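Long-range contacts in neuraminidase (Influenza A virus, PDB 4K3Y), which is a neuraminidase-like surface glycoprotein of a bat influenza A virus, folds as a six-bladed beta-propeller and is of unsettled function: residues Cys16-Trp21 and Asn273-Arg278; Glu52-Phe57 and Lys92-Ala97; Gly108-Val113 and Ile124-Ile129; Met268-Asn273 and Thr296-Gln301. One frame throughout, in Å; residues are numbered along the deposited sequence.

From the N terminus, residues 16-21 enter the strand that completes the last propeller blade, and their meeting with 273-278 of the blade before it (interaction 1) closes a loop of some 250 residues and ties the two blades together. Two contacts nest inside that loop: interaction 2 links the second and fourth strands of the blade formed by 40-98, and interaction 3 joins the two strands of the central hairpin of the following blade. These two are in series and touch, W111 meeting R54 and F56 while L125 meets A97. Interaction 4, centred about 34 Å from the centre of interaction 3, crosses interaction 1 in sequence, shares N273 with it, and lies in the blade that holds its 273-278 side.

Interaction 1 of 4, residues Cys16-Trp21 and Asn273-Arg278; sequences CSINGW and NSWIGR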
loop_
_atom_site.group_PDB
_atom_site.type_symbol
_atom_site.label_atom_id
_atom_site.label_comp_id
_atom_site.label_asym_id
_atom_site.label_seq_id
_atom_site.Cartn_x
_atom_site.Cartn_y
_atom_site.Cartn_z
ATOM N N CYS C 16 -27.972 7.993 17.342
ATOM C CA CYS C 16 -27.772 7.243 18.581
ATOM C C CYS C 16 -27.899 8.180 19.776
ATOM O O CYS C 16 -27.675 9.389 19.658
ATOM C CB CYS C 16 -26.388 6.602 18.607
ATOM S SG CYS C 16 -26.028 5.501 17.208
ATOM N N SER C 17 -28.264 7.638 20.929
ATOM C CA SER C 17 -28.275 8.463 22.119
ATOM C C SER C 17 -26.844 8.740 22.544
ATOM O O SER C 17 -25.972 7.877 22.433
ATOM C CB SER C 17 -29.062 7.809 23.248
ATOM O OG SER C 17 -30.232 8.562 23.530
ATOM N N ILE C 18 -26.597 9.958 23.005
ATOM C CA ILE C 18 -25.268 10.320 23.462
ATOM C C ILE C 18 -25.324 10.913 24.855
ATOM O O ILE C 18 -26.100 11.838 25.116
ATOM C CB ILE C 18 -24.589 11.302 22.494
ATOM C CG1 ILE C 18 -24.381 10.620 21.138
ATOM C CG2 ILE C 18 -23.249 11.768 23.056
ATOM C CD1 ILE C 18 -24.310 11.576 19.991
ATOM N N ASN C 19 -24.516 10.364 25.756
ATOM C CA ASN C 19 -24.401 10.923 27.095
ATOM C C ASN C 19 -22.953 11.090 27.512
ATOM O O ASN C 19 -22.664 11.612 28.594
ATOM C CB ASN C 19 -25.181 10.083 28.102
ATOM C CG ASN C 19 -26.669 10.133 27.851
ATOM O OD1 ASN C 19 -27.362 11.018 28.353
ATOM N ND2 ASN C 19 -27.168 9.199 27.041
ATOM N N GLY C 20 -22.049 10.668 26.632
ATOM C CA GLY C 20 -20.628 10.810 26.876
ATOM C C GLY C 20 -19.844 10.794 25.586
ATOM O O GLY C 20 -20.408 10.624 24.501
ATOM N N TRP C 21 -18.535 10.976 25.699
ATOM C CA TRP C 21 -17.668 10.949 24.534
ATOM C C TRP C 21 -16.369 10.203 24.872
ATOM O O TRP C 21 -15.854 10.308 25.990
ATOM C CB TRP C 21 -17.381 12.383 24.085
ATOM C CG TRP C 21 -18.637 13.197 23.841
ATOM C CD1 TRP C 21 -19.328 13.945 24.767
ATOM C CD2 TRP C 21 -19.359 13.333 22.602
ATOM N NE1 TRP C 21 -20.426 14.537 24.175
ATOM C CE2 TRP C 21 -20.469 14.179 22.852
ATOM C CE3 TRP C 21 -19.173 12.829 21.311
ATOM C CZ2 TRP C 21 -21.390 14.526 21.857
ATOM C CZ3 TRP C 21 -20.086 13.181 20.320
ATOM C CH2 TRP C 21 -21.180 14.024 20.602
ATOM N N ASN C 273 -31.203 15.832 23.293
ATOM C CA ASN C 273 -30.096 16.337 24.080
ATOM C C ASN C 273 -29.219 17.175 23.189
ATOM O O ASN C 273 -28.860 16.762 22.082
ATOM C CB ASN C 273 -29.287 15.186 24.673
ATOM C CG ASN C 273 -29.862 14.696 25.981
ATOM O OD1 ASN C 273 -30.883 15.211 26.459
ATOM N ND2 ASN C 273 -29.215 13.695 26.571
ATOM N N SER C 274 -28.882 18.360 23.673
ATOM C CA SER C 274 -28.042 19.267 22.909
ATOM C C SER C 274 -26.659 19.422 23.518
ATOM O O SER C 274 -26.437 19.125 24.690
ATOM C CB SER C 274 -28.715 20.628 22.752
ATOM O OG SER C 274 -29.708 20.579 21.744
ATOM N N TRP C 275 -25.725 19.882 22.706
ATOM C CA TRP C 275 -24.355 20.019 23.155
ATOM C C TRP C 275 -23.744 21.293 22.600
ATOM O O TRP C 275 -24.037 21.699 21.465
ATOM C CB TRP C 275 -23.514 18.836 22.666
ATOM C CG TRP C 275 -23.974 17.463 23.086
ATOM C CD1 TRP C 275 -24.848 16.648 22.415
ATOM C CD2 TRP C 275 -23.530 16.716 24.236
ATOM N NE1 TRP C 275 -24.991 15.452 23.086
ATOM C CE2 TRP C 275 -24.194 15.467 24.205
ATOM C CE3 TRP C 275 -22.643 16.984 25.290
ATOM C CZ2 TRP C 275 -24.005 14.489 25.195
ATOM C CZ3 TRP C 275 -22.454 16.007 26.274
ATOM C CH2 TRP C 275 -23.134 14.776 26.216
ATOM N N ILE C 276 -22.893 21.917 23.404
ATOM C CA ILE C 276 -22.032 22.978 22.921
ATOM C C ILE C 276 -20.601 22.617 23.261
ATOM O O ILE C 276 -20.272 22.420 24.436
ATOM C CB ILE C 276 -22.339 24.300 23.587
ATOM C CG1 ILE C 276 -23.789 24.694 23.317
ATOM C CG2 ILE C 276 -21.379 25.365 23.072
ATOM C CD1 ILE C 276 -24.218 25.878 24.099
ATOM N N GLY C 277 -19.759 22.509 22.236
ATOM C CA GLY C 277 -18.343 22.311 22.457
ATOM C C GLY C 277 -17.612 23.624 22.311
ATOM O O GLY C 277 -17.817 24.355 21.339
ATOM N N ARG C 278 -16.748 23.933 23.268
ATOM C CA ARG C 278 -15.933 25.129 23.140
ATOM C C ARG C 278 -14.579 25.001 23.805
ATOM O O ARG C 278 -14.303 24.042 24.537
ATOM C CB ARG C 278 -16.660 26.340 23.717
ATOM C CG ARG C 278 -16.488 26.467 25.207
ATOM C CD ARG C 278 -17.574 27.330 25.793
ATOM N NE ARG C 278 -17.340 27.523 27.214
ATOM C CZ ARG C 278 -17.986 28.402 27.964
ATOM N NH1 ARG C 278 -18.918 29.172 27.427
ATOM N NH2 ARG C 278 -17.697 28.492 29.255
#
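W21 presents the edge of its indole to the face of W275 in a T-shaped pair, with the five-membered ring of W21 centred 4.4 Å from the six-membered ring of W275 and the planes at 77°. The NE1 corner leads, W21 NE1 standing 3.3 Å from W275 CZ3, near the rim of that face. Further along the same edge, W21 CZ2 rests 3.8 Å from W275 CE2, and the two indoles slide past each other in opposite directions.

Apolar packing adds I18, whose CG2 is 3.5 Å from W275 CZ2. The same methyl lies over one face of W21, and its position anti to the backbone N carries it into the angle between the two indoles. The backbone follows: I18 O approaches the edge of W275 near its plane, 3.4 Å from CZ2.

The polar side chains only adjoin. N19 OD1 and N273 ND2 are 3.7 Å apart with amide planes nearly perpendicular, and the N19 amide bonds instead to K292 NZ and G360 O.

N19 and G20 form a classic beta bulge opposite T359, where the N-terminal strand joins C-terminal strands in one blade, the ring closure characteristic of a beta-propeller, here packed against the preceding blade.

Interaction 2 of 4, residues Glu52-Phe57 and Lys92-Ala97; sequences ECRRFF and KLKFEA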
loop_
_atom_site.group_PDB
_atom_site.type_symbol
_atom_site.label_atom_id
_atom_site.label_comp_id
_atom_site.label_asym_id
_atom_site.label_seq_id
_atom_site.Cartn_x
_atom_site.Cartn_y
_atom_site.Cartn_z
ATOM N N GLU C 52 -14.579 3.675 5.126
ATOM C CA GLU C 52 -13.617 4.189 6.113
ATOM C C GLU C 52 -13.816 5.674 6.452
ATOM O O GLU C 52 -14.611 6.378 5.816
ATOM C CB GLU C 52 -12.177 3.975 5.619
ATOM C CG GLU C 52 -11.949 4.564 4.238
ATOM C CD GLU C 52 -10.539 4.378 3.717
ATOM O OE1 GLU C 52 -9.827 3.474 4.218
ATOM O OE2 GLU C 52 -10.148 5.141 2.792
ATOM N N CYS C 53 -13.080 6.143 7.460
ATOM C CA CYS C 53 -13.009 7.568 7.748
ATOM C C CYS C 53 -11.677 8.093 7.228
ATOM O O CYS C 53 -10.635 7.461 7.442
ATOM C CB CYS C 53 -13.143 7.816 9.252
ATOM S SG CYS C 53 -14.831 7.631 9.823
ATOM N N ARG C 54 -11.694 9.222 6.521
ATOM C CA ARG C 54 -10.427 9.821 6.084
ATOM C C ARG C 54 -10.169 11.174 6.724
ATOM O O ARG C 54 -11.093 11.952 6.998
ATOM C CB ARG C 54 -10.309 9.928 4.551
ATOM C CG ARG C 54 -10.267 8.583 3.837
ATOM C CD ARG C 54 -9.964 8.712 2.344
ATOM N NE ARG C 54 -8.557 9.032 2.046
ATOM C CZ ARG C 54 -7.522 8.205 2.233
ATOM N NH1 ARG C 54 -7.711 6.993 2.751
ATOM N NH2 ARG C 54 -6.282 8.589 1.917
ATOM N N ARG C 55 -8.887 11.420 6.964
ATOM C CA ARG C 55 -8.381 12.671 7.508
ATOM C C ARG C 55 -7.900 13.526 6.339
ATOM O O ARG C 55 -6.822 13.278 5.771
ATOM C CB ARG C 55 -7.179 12.397 8.424
ATOM C CG ARG C 55 -6.972 13.439 9.488
ATOM C CD ARG C 55 -5.593 14.052 9.471
ATOM N NE ARG C 55 -4.719 13.461 10.489
ATOM C CZ ARG C 55 -3.668 14.063 11.048
ATOM N NH1 ARG C 55 -3.342 15.305 10.725
ATOM N NH2 ARG C 55 -2.945 13.419 11.955
ATOM N N PHE C 56 -8.692 14.521 5.972
ATOM C CA PHE C 56 -8.276 15.462 4.953
ATOM C C PHE C 56 -7.518 16.632 5.556
ATOM O O PHE C 56 -7.773 17.033 6.698
ATOM C CB PHE C 56 -9.492 15.942 4.193
ATOM C CG PHE C 56 -10.079 14.891 3.331
ATOM C CD1 PHE C 56 -10.897 13.908 3.870
ATOM C CD2 PHE C 56 -9.773 14.852 1.979
ATOM C CE1 PHE C 56 -11.415 12.923 3.072
ATOM C CE2 PHE C 56 -10.286 13.869 1.180
ATOM C CZ PHE C 56 -11.111 12.902 1.720
ATOM N N PHE C 57 -6.584 17.171 4.782
ATOM C CA PHE C 57 -5.798 18.314 5.228
ATOM C C PHE C 57 -5.041 18.992 4.086
ATOM O O PHE C 57 -4.973 18.480 2.952
ATOM C CB PHE C 57 -4.805 17.900 6.315
ATOM C CG PHE C 57 -3.805 16.882 5.863
ATOM C CD1 PHE C 57 -2.611 17.275 5.260
ATOM C CD2 PHE C 57 -4.047 15.528 6.047
ATOM C CE1 PHE C 57 -1.677 16.333 4.849
ATOM C CE2 PHE C 57 -3.114 14.575 5.630
ATOM C CZ PHE C 57 -1.930 14.980 5.033
ATOM N N LYS C 92 1.727 7.042 3.355
ATOM C CA LYS C 92 0.292 6.925 3.592
ATOM C C LYS C 92 -0.546 8.017 2.895
ATOM O O LYS C 92 -1.783 7.970 2.914
ATOM C CB LYS C 92 0.018 6.882 5.097
ATOM C CG LYS C 92 0.580 5.649 5.794
ATOM C CD LYS C 92 -0.064 4.368 5.279
ATOM C CE LYS C 92 0.430 3.157 6.058
ATOM N NZ LYS C 92 1.910 3.221 6.241
ATOM N N LEU C 93 0.133 8.974 2.258
ATOM C CA LEU C 93 -0.516 10.149 1.660
ATOM C C LEU C 93 -1.216 9.850 0.341
ATOM O O LEU C 93 -0.591 9.317 -0.578
ATOM C CB LEU C 93 0.523 11.236 1.395
ATOM C CG LEU C 93 0.669 12.347 2.430
ATOM C CD1 LEU C 93 0.464 11.804 3.817
ATOM C CD2 LEU C 93 2.037 12.990 2.335
ATOM N N LYS C 94 -2.502 10.189 0.250
ATOM C CA LYS C 94 -3.190 10.257 -1.042
ATOM C C LYS C 94 -3.279 11.725 -1.437
ATOM O O LYS C 94 -3.849 12.541 -0.702
ATOM C CB LYS C 94 -4.598 9.644 -0.957
ATOM C CG LYS C 94 -5.520 9.919 -2.172
ATOM C CD LYS C 94 -6.574 8.793 -2.314
ATOM C CE LYS C 94 -7.892 9.232 -2.957
ATOM N NZ LYS C 94 -9.081 8.750 -2.154
ATOM N N PHE C 95 -2.689 12.075 -2.571
ATOM C CA PHE C 95 -2.818 13.430 -3.109
ATOM C C PHE C 95 -4.245 13.644 -3.636
ATOM O O PHE C 95 -4.853 12.736 -4.208
ATOM C CB PHE C 95 -1.778 13.660 -4.209
ATOM C CG PHE C 95 -2.015 14.888 -5.022
ATOM C CD1 PHE C 95 -1.662 16.144 -4.535
ATOM C CD2 PHE C 95 -2.573 14.794 -6.283
ATOM C CE1 PHE C 95 -1.875 17.279 -5.288
ATOM C CE2 PHE C 95 -2.786 15.932 -7.040
ATOM C CZ PHE C 95 -2.436 17.174 -6.537
ATOM N N GLU C 96 -4.790 14.838 -3.434
ATOM C CA GLU C 96 -6.214 15.037 -3.670
ATOM C C GLU C 96 -6.550 16.161 -4.651
ATOM O O GLU C 96 -7.416 16.002 -5.525
ATOM C CB GLU C 96 -6.931 15.244 -2.334
ATOM C CG GLU C 96 -6.996 13.982 -1.474
ATOM C CD GLU C 96 -8.125 13.030 -1.891
ATOM O OE1 GLU C 96 -8.777 13.283 -2.943
ATOM O OE2 GLU C 96 -8.364 12.033 -1.152
ATOM N N ALA C 97 -5.864 17.290 -4.509
ATOM C CA ALA C 97 -6.175 18.479 -5.300
ATOM C C ALA C 97 -5.125 19.551 -5.076
ATOM O O ALA C 97 -4.244 19.402 -4.235
ATOM C CB ALA C 97 -7.572 19.024 -4.945
HETATM O O HOH W 1 -4.022 6.338 0.820
#
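R54 and K94 cross at about a right angle, with R54 NH2 3.5 Å from K94 CB. Around this van der Waals contact between a guanidinium nitrogen and a methylene lies a cluster of charge. R54 NH1 makes a salt bridge with E52 OE2 at 3.1 Å, meeting the oxygen from above the carboxylate plane, 41° out of it. K94 NZ pairs with E96 OE2 at 3.5 Å, a link between residues of the same strand. Across the contact the charges come near without bonding: R54 NE is 4.4 Å from E96 OE2 and 4.2 Å from K94 NZ. The two carboxylates probably offset the repulsion between the two cationic side chains. S81 OG hydrogen-bonds to both R54 NE and E96 OE2, so a neutral hydroxyl joins the two partners.

S81 belongs to strand 78-83, which runs between strands 53-61 and 94-98 in a four-stranded antiparallel propeller blade. The contact therefore joins the second and fourth strands over the one between them, and their axes, 9.2 Å apart at closest approach, diverge by 53° with the twist of the blade. A classic bulge at E96 and A97, opposite V79, interrupts the last strand.

Aromatic contacts extend the interface. F56 CE2 lies 3.5 Å from E96 OE2, the ring and carboxylate planes being oblique to each other; a bend at chi2 (-81°) turns E96 CD toward the ring. At the other end L93 CD1 reaches the edge of F57, 4.2 Å from CZ. W111 of the next blade packs on this face, against R54, F56 and K94.

Interaction 3 of 4, residues Gly108-Val113 and Ile124-Ile129; sequences GFQWTV and ILYGGI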
loop_
_atom_site.group_PDB
_atom_site.type_symbol
_atom_site.label_atom_id
_atom_site.label_comp_id
_atom_site.label_asym_id
_atom_site.label_seq_id
_atom_site.Cartn_x
_atom_site.Cartn_y
_atom_site.Cartn_z
ATOM N N GLY C 108 -20.958 7.246 -1.883
ATOM C CA GLY C 108 -21.117 5.810 -2.030
ATOM C C GLY C 108 -20.362 5.322 -3.250
ATOM O O GLY C 108 -19.915 4.168 -3.314
ATOM N N PHE C 109 -20.206 6.225 -4.214
ATOM C CA PHE C 109 -19.470 5.937 -5.441
ATOM C C PHE C 109 -18.065 6.516 -5.374
ATOM O O PHE C 109 -17.082 5.773 -5.365
ATOM C CB PHE C 109 -20.234 6.480 -6.652
ATOM C CG PHE C 109 -21.696 6.160 -6.613
ATOM C CD1 PHE C 109 -22.126 4.833 -6.638
ATOM C CD2 PHE C 109 -22.643 7.173 -6.525
ATOM C CE1 PHE C 109 -23.477 4.522 -6.583
ATOM C CE2 PHE C 109 -23.992 6.875 -6.467
ATOM C CZ PHE C 109 -24.412 5.544 -6.497
ATOM N N GLN C 110 -17.967 7.839 -5.305
ATOM C CA GLN C 110 -16.656 8.471 -5.236
ATOM C C GLN C 110 -16.529 9.615 -4.212
ATOM O O GLN C 110 -17.534 10.156 -3.707
ATOM C CB GLN C 110 -16.249 8.962 -6.624
ATOM C CG GLN C 110 -14.990 8.312 -7.150
ATOM C CD GLN C 110 -15.268 7.055 -7.920
ATOM O OE1 GLN C 110 -16.366 6.863 -8.437
ATOM N NE2 GLN C 110 -14.276 6.182 -7.999
ATOM N N TRP C 111 -15.281 9.971 -3.906
ATOM C CA TRP C 111 -15.000 11.181 -3.142
ATOM C C TRP C 111 -15.207 12.453 -3.976
ATOM O O TRP C 111 -14.615 12.614 -5.066
ATOM C CB TRP C 111 -13.562 11.178 -2.608
ATOM C CG TRP C 111 -13.377 10.287 -1.448
ATOM C CD1 TRP C 111 -12.788 9.057 -1.446
ATOM C CD2 TRP C 111 -13.785 10.543 -0.096
ATOM N NE1 TRP C 111 -12.808 8.525 -0.176
ATOM C CE2 TRP C 111 -13.410 9.419 0.674
ATOM C CE3 TRP C 111 -14.427 11.611 0.537
ATOM C CZ2 TRP C 111 -13.665 9.330 2.050
ATOM C CZ3 TRP C 111 -14.679 11.522 1.909
ATOM C CH2 TRP C 111 -14.300 10.389 2.644
ATOM N N THR C 112 -16.046 13.347 -3.454
ATOM C CA THR C 112 -16.139 14.715 -3.949
ATOM C C THR C 112 -15.227 15.627 -3.109
ATOM O O THR C 112 -15.282 15.635 -1.870
ATOM C CB THR C 112 -17.573 15.237 -3.875
ATOM O OG1 THR C 112 -18.455 14.328 -4.557
ATOM C CG2 THR C 112 -17.651 16.622 -4.496
ATOM N N VAL C 113 -14.378 16.390 -3.784
ATOM C CA VAL C 113 -13.475 17.293 -3.092
ATOM C C VAL C 113 -13.601 18.715 -3.634
ATOM O O VAL C 113 -13.287 18.976 -4.802
ATOM C CB VAL C 113 -12.020 16.826 -3.237
ATOM C CG1 VAL C 113 -11.063 17.854 -2.639
ATOM C CG2 VAL C 113 -11.832 15.462 -2.587
ATOM N N ILE C 124 -13.960 21.558 -8.422
ATOM C CA ILE C 124 -14.601 20.366 -7.863
ATOM C C ILE C 124 -14.022 19.087 -8.474
ATOM O O ILE C 124 -14.004 18.917 -9.699
ATOM C CB ILE C 124 -16.135 20.397 -8.030
ATOM C CG1 ILE C 124 -16.690 21.727 -7.500
ATOM C CG2 ILE C 124 -16.770 19.193 -7.333
ATOM C CD1 ILE C 124 -18.195 21.846 -7.561
ATOM N N LEU C 125 -13.529 18.196 -7.617
ATOM C CA LEU C 125 -13.004 16.918 -8.090
ATOM C C LEU C 125 -13.870 15.742 -7.631
ATOM O O LEU C 125 -14.224 15.635 -6.452
ATOM C CB LEU C 125 -11.539 16.722 -7.687
ATOM C CG LEU C 125 -10.546 17.762 -8.210
ATOM C CD1 LEU C 125 -10.416 18.919 -7.213
ATOM C CD2 LEU C 125 -9.199 17.139 -8.498
ATOM N N TYR C 126 -14.220 14.881 -8.585
ATOM C CA TYR C 126 -15.005 13.683 -8.314
ATOM C C TYR C 126 -14.192 12.480 -8.784
ATOM O O TYR C 126 -13.879 12.369 -9.971
ATOM C CB TYR C 126 -16.313 13.768 -9.071
ATOM C CG TYR C 126 -17.313 12.735 -8.653
ATOM C CD1 TYR C 126 -18.023 12.877 -7.470
ATOM C CD2 TYR C 126 -17.559 11.614 -9.444
ATOM C CE1 TYR C 126 -18.958 11.937 -7.080
ATOM C CE2 TYR C 126 -18.493 10.660 -9.064
ATOM C CZ TYR C 126 -19.191 10.822 -7.876
ATOM O OH TYR C 126 -20.121 9.878 -7.481
ATOM N N GLY C 127 -13.857 11.571 -7.868
ATOM C CA GLY C 127 -12.709 10.707 -8.092
ATOM C C GLY C 127 -11.546 11.676 -8.078
ATOM O O GLY C 127 -11.489 12.573 -7.211
ATOM N N GLY C 128 -10.632 11.548 -9.031
ATOM C CA GLY C 128 -9.613 12.574 -9.177
ATOM C C GLY C 128 -9.925 13.509 -10.324
ATOM O O GLY C 128 -9.068 14.291 -10.735
ATOM N N ILE C 129 -11.155 13.422 -10.825
ATOM C CA ILE C 129 -11.569 14.108 -12.046
ATOM C C ILE C 129 -12.231 15.455 -11.753
ATOM O O ILE C 129 -13.188 15.527 -10.973
ATOM C CB ILE C 129 -12.596 13.256 -12.824
ATOM C CG1 ILE C 129 -12.089 11.825 -13.024
ATOM C CG2 ILE C 129 -12.957 13.911 -14.150
ATOM C CD1 ILE C 129 -10.847 11.731 -13.849
#
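Q110 lies over the ring of Y126 in a CH-pi contact, its CB 3.8 Å from the ring centroid and 18° off the normal. T112 approaches the same ring at its edge and in its plane, OG1 standing 3.3 Å from Y126 CD1. Beyond the ring, the phenol oxygen meets F109, with Y126 OH 3.5 Å from F109 CB and near the edge of the phenyl. Y126 CG is anti to the backbone N (chi1 -168°), which starts the ring toward these residues. Alongside, Q110 CG rests 3.4 Å from G127 CA, and the T112 and I124 side chains lie side by side.

Backbone bonds hold the frame. V113 and L125 are a hydrogen-bonded antiparallel pair, V113 N giving to L125 O at 2.8 Å and L125 N to V113 O at 2.9 Å. T112 and Y126 are the neighbouring non-hydrogen-bonded pair. G127 N then donates to W111 O at 3.1 Å, a more bent bond (137°) where the strand enters the type II' turn from Y126 to I129; positive phi at G127 suits that turn.

In the second shell D107 fixes both sides of the ring contact: its OD2 bonds to Y126 OH, while its OD1 accepts from the backbone N of F109 and Q110.

This hairpin, strands 111-117 and 121-126, forms the middle of a propeller blade between strands 101-106 and 129-134. V113 and L125, on the face away from T112 and Y126, pack against strand 94-98 of the preceding blade, whereas Y126 also touches R329 of a neighbouring subunit.

Interaction 4 of 4, residues Met268-Asn273 and Thr296-Gln301; sequences MIEGSN and TLFSVQ
E270, just past the end of strand 268-269, reaches to the loop residues T296, L297 and F298. Its CB begins in apolar company, 3.9 Å from L297 CD1, the same methyl that touches M268 CB at 3.8 Å. With CG anti to the backbone N, the chain passes the ring of F298, E270 CG lying 4.1 Å from F298 CE2. A bend at chi2 (80°) then turns CD, which comes 3.5 Å from F298 CE2 with the carboxylate and ring planes 44° apart.

At the tip both oxygens bond through their syn lone pairs. OE1 accepts from L297 N at 2.8 Å in a nearly straight bond (167°), and OE2 accepts from T296 OG1 at 2.5 Å. The carboxylate thus spans two consecutive residues. T296 OG1 in turn accepts from F298 N at 3.1 Å, an ST turn that ties the hydroxyl to the loop's own backbone, and a weak bond from S274 OG also reaches E270 OE1.

Strand 268-269 is at the edge of its propeller blade, next to strand 273-279, while 296-301 belongs to the connection from strand 286-294 to strand 306-311. L297 packs on S274 and I276 of strand 273-279 as well as on M268.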
loop_
_atom_site.group_PDB
_atom_site.type_symbol
_atom_site.label_atom_id
_atom_site.label_comp_id
_atom_site.label_asym_id
_atom_site.label_seq_id
_atom_site.Cartn_x
_atom_site.Cartn_y
_atom_site.Cartn_z
ATOM N N MET C 268 -22.095 23.071 17.423
ATOM C CA MET C 268 -23.138 22.806 18.397
ATOM C C MET C 268 -23.880 21.568 17.896
ATOM O O MET C 268 -23.955 21.334 16.678
ATOM C CB MET C 268 -24.096 23.992 18.491
ATOM C CG MET C 268 -23.505 25.266 19.114
ATOM S SD MET C 268 -24.612 26.687 18.951
ATOM C CE MET C 268 -23.716 27.957 19.867
ATOM N N ILE C 269 -24.416 20.766 18.812
ATOM C CA ILE C 269 -25.249 19.648 18.394
ATOM C C ILE C 269 -26.676 19.845 18.883
ATOM O O ILE C 269 -26.909 19.942 20.092
ATOM C CB ILE C 269 -24.741 18.289 18.921
ATOM C CG1 ILE C 269 -23.295 18.046 18.487
ATOM C CG2 ILE C 269 -25.666 17.154 18.437
ATOM C CD1 ILE C 269 -22.668 16.804 19.107
ATOM N N GLU C 270 -27.623 19.900 17.949
ATOM C CA GLU C 270 -29.036 20.077 18.301
ATOM C C GLU C 270 -29.799 18.750 18.329
ATOM O O GLU C 270 -29.843 18.010 17.335
ATOM C CB GLU C 270 -29.722 21.042 17.334
ATOM C CG GLU C 270 -31.237 21.024 17.423
ATOM C CD GLU C 270 -31.773 21.833 18.590
ATOM O OE1 GLU C 270 -30.975 22.253 19.454
ATOM O OE2 GLU C 270 -33.003 22.056 18.636
ATOM N N GLY C 271 -30.412 18.452 19.467
ATOM C CA GLY C 271 -31.091 17.181 19.611
ATOM C C GLY C 271 -32.123 17.206 20.711
ATOM O O GLY C 271 -32.516 18.275 21.199
ATOM N N SER C 272 -32.585 16.016 21.076
ATOM C CA SER C 272 -33.363 15.829 22.288
ATOM C C SER C 272 -32.441 16.309 23.389
ATOM O O SER C 272 -32.824 17.086 24.277
ATOM C CB SER C 272 -33.652 14.349 22.461
ATOM O OG SER C 272 -32.597 13.582 21.896
ATOM N N ASN C 273 -31.203 15.832 23.293
ATOM C CA ASN C 273 -30.096 16.337 24.080
ATOM C C ASN C 273 -29.219 17.175 23.189
ATOM O O ASN C 273 -28.860 16.762 22.082
ATOM C CB ASN C 273 -29.287 15.186 24.673
ATOM C CG ASN C 273 -29.862 14.696 25.981
ATOM O OD1 ASN C 273 -30.883 15.211 26.459
ATOM N ND2 ASN C 273 -29.215 13.695 26.571
ATOM N N THR C 296 -33.758 21.654 23.495
ATOM C CA THR C 296 -33.267 22.370 22.313
ATOM C C THR C 296 -32.338 23.541 22.644
ATOM O O THR C 296 -32.419 24.130 23.722
ATOM C CB THR C 296 -34.451 22.917 21.480
ATOM O OG1 THR C 296 -33.954 23.627 20.339
ATOM C CG2 THR C 296 -35.326 23.861 22.332
ATOM N N LEU C 297 -31.464 23.886 21.704
ATOM C CA LEU C 297 -30.572 25.026 21.872
ATOM C C LEU C 297 -31.340 26.330 21.717
ATOM O O LEU C 297 -30.798 27.407 21.969
ATOM C CB LEU C 297 -29.461 24.981 20.818
ATOM C CG LEU C 297 -28.517 23.775 20.828
ATOM C CD1 LEU C 297 -27.744 23.668 19.514
ATOM C CD2 LEU C 297 -27.559 23.847 22.007
ATOM N N PHE C 298 -32.603 26.228 21.305
ATOM C CA PHE C 298 -33.373 27.398 20.884
ATOM C C PHE C 298 -34.612 27.703 21.732
ATOM O O PHE C 298 -35.652 28.118 21.216
ATOM C CB PHE C 298 -33.733 27.240 19.414
ATOM C CG PHE C 298 -32.589 26.757 18.583
ATOM C CD1 PHE C 298 -31.453 27.546 18.426
ATOM C CD2 PHE C 298 -32.632 25.511 17.976
ATOM C CE1 PHE C 298 -30.379 27.107 17.666
ATOM C CE2 PHE C 298 -31.564 25.060 17.205
ATOM C CZ PHE C 298 -30.433 25.862 17.050
ATOM N N SER C 299 -34.480 27.469 23.035
ATOM C CA SER C 299 -35.401 27.971 24.041
ATOM C C SER C 299 -34.553 28.582 25.140
ATOM O O SER C 299 -33.374 28.277 25.257
ATOM C CB SER C 299 -36.244 26.851 24.633
ATOM O OG SER C 299 -36.603 27.184 25.964
ATOM N N VAL C 300 -35.144 29.445 25.951
ATOM C CA VAL C 300 -34.403 30.062 27.041
ATOM C C VAL C 300 -34.590 29.234 28.303
ATOM O O VAL C 300 -33.897 29.418 29.307
ATOM C CB VAL C 300 -34.881 31.495 27.266
ATOM C CG1 VAL C 300 -33.841 32.484 26.771
ATOM C CG2 VAL C 300 -36.210 31.705 26.539
ATOM N N GLN C 301 -35.532 28.303 28.233
ATOM C CA GLN C 301 -35.839 27.446 29.366
ATOM C C GLN C 301 -34.926 26.228 29.444
ATOM O O GLN C 301 -34.714 25.708 30.540
ATOM C CB GLN C 301 -37.317 27.015 29.349
ATOM C CG GLN C 301 -38.329 28.155 29.296
ATOM C CD GLN C 301 -39.261 28.036 28.102
ATOM O OE1 GLN C 301 -39.878 26.993 27.888
ATOM N NE2 GLN C 301 -39.349 29.101 27.303
#